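Local coordinates for single-stranded DNA-binding protein (Thermus thermophilus, PDB 2CWA) that binds single-stranded DNA and probably recruits partner proteins to it during DNA replication, recombination and repair, at residues 29-40 / 119-131. Residues are numbered along the deposited sequence; the frame is centred on the assembly and turned at random.
Sequences ILDLTLAGQDLL and RGQPRLRAALNQV
G36 and L124 pair in parallel where strand 29-39 meets the short strand 122-125, the two axes running at 42° to each other and closing to 4.0 Å. L124 N donates almost straight to A35 O (3.1 Å), and L124 O takes the N-H of Q37 at 2.7 Å. Past the pair the backbone turns through A126, and A127 N bonds Q37 O at 3.1 Å. A127 CB lies 3.7 Å from G36 CA, where a CB on G36 would clash with it. The protein carries two OB folds in one chain, and residues 119-131 lead from the first into strand 128-145 of the second, so the pairing joins the segment between the two folds to a strand of the first. Q37 crosses R123 at about a right angle: Q37 OE1 accepts two weak bonds, from R123 NH2 (2.8 Å) and R123 NE (3.2 Å), while Q37 NE2 lies alongside R125 CG. With CG between the backbone N and the carbonyl carbon (chi1 64°), Q37 CG comes within 3.7 Å of R125 CA. Shortening Q37 to an alanine is likely to leave the R123 guanidinium without this acceptor and freer to turn. A water donates to both D38 OD2 and A127 O.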
loop_
_atom_site.group_PDB
_atom_site.type_symbol
_atom_site.label_atom_id
_atom_site.label_comp_id
_atom_site.label_asym_id
_atom_site.label_seq_id
_atom_site.Cartn_x
_atom_site.Cartn_y
_atom_site.Cartn_z
ATOM N N ILE A 29 8.211 -3.442 18.090
ATOM C CA ILE A 29 7.474 -2.777 17.025
ATOM C C ILE A 29 8.468 -1.928 16.246
ATOM O O ILE A 29 9.091 -1.025 16.804
ATOM C CB ILE A 29 6.360 -1.867 17.583
ATOM C CG1 ILE A 29 5.378 -2.695 18.414
ATOM C CG2 ILE A 29 5.626 -1.168 16.433
ATOM C CD1 ILE A 29 4.282 -1.882 19.071
ATOM N N LEU A 30 8.639 -2.242 14.966
ATOM C CA LEU A 30 9.561 -1.495 14.129
ATOM C C LEU A 30 8.801 -0.839 12.991
ATOM O O LEU A 30 8.321 -1.517 12.080
ATOM C CB LEU A 30 10.644 -2.413 13.564
ATOM C CG LEU A 30 11.738 -1.733 12.729
ATOM C CD1 LEU A 30 12.401 -0.631 13.538
ATOM C CD2 LEU A 30 12.766 -2.761 12.299
ATOM N N ASP A 31 8.671 0.482 13.056
ATOM C CA ASP A 31 7.980 1.214 12.009
ATOM C C ASP A 31 9.019 1.753 11.043
ATOM O O ASP A 31 10.005 2.373 11.453
ATOM C CB ASP A 31 7.151 2.359 12.596
ATOM C CG ASP A 31 5.905 1.868 13.306
ATOM O OD1 ASP A 31 5.241 0.949 12.774
ATOM O OD2 ASP A 31 5.580 2.404 14.388
ATOM N N LEU A 32 8.804 1.490 9.759
ATOM C CA LEU A 32 9.722 1.934 8.721
ATOM C C LEU A 32 8.953 2.704 7.658
ATOM O O LEU A 32 7.747 2.534 7.504
ATOM C CB LEU A 32 10.412 0.728 8.062
ATOM C CG LEU A 32 11.157 -0.279 8.943
ATOM C CD1 LEU A 32 10.159 -1.198 9.624
ATOM C CD2 LEU A 32 12.104 -1.100 8.095
ATOM N N THR A 33 9.656 3.561 6.930
ATOM C CA THR A 33 9.028 4.320 5.864
ATOM C C THR A 33 9.793 3.950 4.606
ATOM O O THR A 33 10.990 4.216 4.503
ATOM C CB THR A 33 9.136 5.845 6.101
ATOM O OG1 THR A 33 8.484 6.186 7.330
ATOM C CG2 THR A 33 8.464 6.610 4.966
ATOM N N LEU A 34 9.108 3.295 3.673
ATOM C CA LEU A 34 9.729 2.895 2.416
ATOM C C LEU A 34 9.340 3.906 1.363
ATOM O O LEU A 34 8.184 4.317 1.285
ATOM C CB LEU A 34 9.265 1.498 1.976
ATOM C CG LEU A 34 10.026 0.310 2.573
ATOM C CD1 LEU A 34 9.827 0.287 4.084
ATOM C CD2 LEU A 34 9.527 -0.994 1.937
ATOM N N ALA A 35 10.311 4.299 0.556
ATOM C CA ALA A 35 10.069 5.280 -0.485
ATOM C C ALA A 35 10.567 4.765 -1.827
ATOM O O ALA A 35 11.655 4.190 -1.924
ATOM C CB ALA A 35 10.769 6.594 -0.134
ATOM N N GLY A 36 9.761 4.988 -2.856
ATOM C CA GLY A 36 10.132 4.555 -4.187
ATOM C C GLY A 36 9.389 5.351 -5.235
ATOM O O GLY A 36 8.470 6.116 -4.934
ATOM N N GLN A 37 9.799 5.185 -6.482
ATOM C CA GLN A 37 9.139 5.885 -7.568
ATOM C C GLN A 37 9.274 5.052 -8.821
ATOM O O GLN A 37 10.114 4.152 -8.897
ATOM C CB GLN A 37 9.767 7.265 -7.786
ATOM C CG GLN A 37 11.214 7.231 -8.232
ATOM C CD GLN A 37 11.758 8.624 -8.504
ATOM O OE1 GLN A 37 11.751 9.487 -7.627
ATOM N NE2 GLN A 37 12.231 8.846 -9.726
ATOM N N ASP A 38 8.436 5.345 -9.805
ATOM C CA ASP A 38 8.486 4.607 -11.052
ATOM C C ASP A 38 7.838 5.444 -12.139
ATOM O O ASP A 38 7.231 6.481 -11.862
ATOM C CB ASP A 38 7.736 3.279 -10.906
ATOM C CG ASP A 38 8.222 2.221 -11.886
ATOM O OD1 ASP A 38 9.146 2.512 -12.674
ATOM O OD2 ASP A 38 7.682 1.094 -11.861
ATOM N N LEU A 39 7.985 4.994 -13.378
ATOM C CA LEU A 39 7.387 5.682 -14.510
ATOM C C LEU A 39 6.444 4.670 -15.152
ATOM O O LEU A 39 6.882 3.639 -15.657
ATOM C CB LEU A 39 8.465 6.111 -15.507
ATOM C CG LEU A 39 8.126 7.285 -16.434
ATOM C CD1 LEU A 39 9.302 7.553 -17.361
ATOM C CD2 LEU A 39 6.874 6.979 -17.238
ATOM N N LEU A 40 5.150 4.957 -15.109
ATOM C CA LEU A 40 4.153 4.060 -15.676
ATOM C C LEU A 40 3.877 4.424 -17.130
ATOM O O LEU A 40 3.967 5.592 -17.507
ATOM C CB LEU A 40 2.857 4.152 -14.870
ATOM C CG LEU A 40 3.036 4.146 -13.351
ATOM C CD1 LEU A 40 1.671 4.153 -12.676
ATOM C CD2 LEU A 40 3.842 2.925 -12.933
ATOM N N ARG A 119 13.234 17.063 1.060
ATOM C CA ARG A 119 13.652 16.942 2.454
ATOM C C ARG A 119 14.951 16.162 2.615
ATOM O O ARG A 119 15.358 15.842 3.732
ATOM C CB ARG A 119 12.552 16.270 3.280
ATOM C CG ARG A 119 11.251 17.057 3.341
ATOM C CD ARG A 119 10.242 16.393 4.267
ATOM N NE ARG A 119 9.856 15.061 3.806
ATOM C CZ ARG A 119 9.260 14.813 2.643
ATOM N NH1 ARG A 119 8.975 15.809 1.813
ATOM N NH2 ARG A 119 8.945 13.567 2.308
ATOM N N GLY A 120 15.604 15.859 1.499
ATOM C CA GLY A 120 16.849 15.117 1.559
ATOM C C GLY A 120 16.659 13.627 1.789
ATOM O O GLY A 120 17.615 12.921 2.104
ATOM N N GLN A 121 15.431 13.139 1.631
ATOM C CA GLN A 121 15.146 11.722 1.830
ATOM C C GLN A 121 15.248 10.947 0.519
ATOM O O GLN A 121 14.773 11.401 -0.521
ATOM C CB GLN A 121 13.746 11.533 2.411
ATOM C CG GLN A 121 13.493 12.292 3.696
ATOM C CD GLN A 121 12.072 12.120 4.187
ATOM O OE1 GLN A 121 11.116 12.295 3.431
ATOM N NE2 GLN A 121 11.924 11.785 5.458
ATOM N N PRO A 122 15.864 9.758 0.558
ATOM C CA PRO A 122 16.012 8.938 -0.648
ATOM C C PRO A 122 14.759 8.168 -1.056
ATOM O O PRO A 122 13.968 7.745 -0.211
ATOM C CB PRO A 122 17.166 8.008 -0.284
ATOM C CG PRO A 122 16.954 7.781 1.174
ATOM C CD PRO A 122 16.638 9.187 1.676
ATOM N N ARG A 123 14.585 8.013 -2.366
ATOM C CA ARG A 123 13.475 7.259 -2.947
ATOM C C ARG A 123 14.094 6.367 -4.018
ATOM O O ARG A 123 14.890 6.837 -4.839
ATOM C CB ARG A 123 12.445 8.181 -3.610
ATOM C CG ARG A 123 11.691 9.091 -2.666
ATOM C CD ARG A 123 10.475 9.691 -3.355
ATOM N NE ARG A 123 10.811 10.296 -4.642
ATOM C CZ ARG A 123 10.062 11.207 -5.256
ATOM N NH1 ARG A 123 8.932 11.624 -4.699
ATOM N NH2 ARG A 123 10.443 11.706 -6.424
ATOM N N LEU A 124 13.742 5.086 -4.010
ATOM C CA LEU A 124 14.281 4.154 -4.999
ATOM C C LEU A 124 13.591 4.319 -6.353
ATOM O O LEU A 124 12.361 4.289 -6.444
ATOM C CB LEU A 124 14.112 2.700 -4.523
ATOM C CG LEU A 124 14.600 1.596 -5.476
ATOM C CD1 LEU A 124 16.116 1.690 -5.670
ATOM C CD2 LEU A 124 14.230 0.226 -4.907
ATOM N N ARG A 125 14.387 4.491 -7.405
ATOM C CA ARG A 125 13.838 4.619 -8.750
ATOM C C ARG A 125 13.545 3.200 -9.240
ATOM O O ARG A 125 14.263 2.269 -8.888
ATOM C CB ARG A 125 14.847 5.301 -9.676
ATOM C CG ARG A 125 15.325 6.652 -9.153
ATOM C CD ARG A 125 16.195 7.376 -10.167
ATOM N NE ARG A 125 15.422 7.817 -11.322
ATOM C CZ ARG A 125 15.930 8.496 -12.345
ATOM N NH1 ARG A 125 17.221 8.814 -12.357
ATOM N NH2 ARG A 125 15.151 8.858 -13.356
ATOM N N ALA A 126 12.493 3.041 -10.038
ATOM C CA ALA A 126 12.103 1.722 -10.556
ATOM C C ALA A 126 11.836 0.758 -9.394
ATOM O O ALA A 126 12.225 -0.415 -9.433
ATOM C CB ALA A 126 13.204 1.160 -11.468
ATOM N N ALA A 127 11.158 1.262 -8.366
ATOM C CA ALA A 127 10.837 0.474 -7.177
ATOM C C ALA A 127 9.734 -0.555 -7.432
ATOM O O ALA A 127 9.157 -0.619 -8.519
ATOM C CB ALA A 127 10.408 1.417 -6.036
ATOM N N LEU A 128 9.451 -1.368 -6.420
ATOM C CA LEU A 128 8.389 -2.363 -6.526
ATOM C C LEU A 128 7.276 -1.966 -5.571
ATOM O O LEU A 128 7.528 -1.673 -4.400
ATOM C CB LEU A 128 8.900 -3.767 -6.161
ATOM C CG LEU A 128 7.792 -4.829 -6.100
ATOM C CD1 LEU A 128 7.147 -4.985 -7.473
ATOM C CD2 LEU A 128 8.365 -6.165 -5.625
ATOM N N ASN A 129 6.052 -1.944 -6.087
ATOM C CA ASN A 129 4.867 -1.593 -5.314
ATOM C C ASN A 129 3.740 -2.393 -5.932
ATOM O O ASN A 129 3.071 -1.939 -6.861
ATOM C CB ASN A 129 4.579 -0.086 -5.426
ATOM C CG ASN A 129 3.365 0.346 -4.618
ATOM O OD1 ASN A 129 2.621 -0.481 -4.087
ATOM N ND2 ASN A 129 3.150 1.658 -4.535
ATOM N N GLN A 130 3.527 -3.600 -5.414
ATOM C CA GLN A 130 2.498 -4.469 -5.959
ATOM C C GLN A 130 1.684 -5.153 -4.867
ATOM O O GLN A 130 2.245 -5.686 -3.920
ATOM C CB GLN A 130 3.163 -5.530 -6.841
ATOM C CG GLN A 130 2.197 -6.405 -7.617
ATOM C CD GLN A 130 2.910 -7.356 -8.568
ATOM O OE1 GLN A 130 2.284 -7.976 -9.425
ATOM N NE2 GLN A 130 4.219 -7.481 -8.415
ATOM N N VAL A 131 0.366 -5.139 -5.012
ATOM C CA VAL A 131 -0.512 -5.784 -4.038
ATOM C C VAL A 131 -1.532 -6.668 -4.745
ATOM O O VAL A 131 -2.047 -6.313 -5.810
ATOM C CB VAL A 131 -1.272 -4.740 -3.173
ATOM C CG1 VAL A 131 -2.164 -3.884 -4.051
ATOM C CG2 VAL A 131 -2.111 -5.450 -2.110
HETATM O O HOH W 1 9.567 -0.442 -11.222
#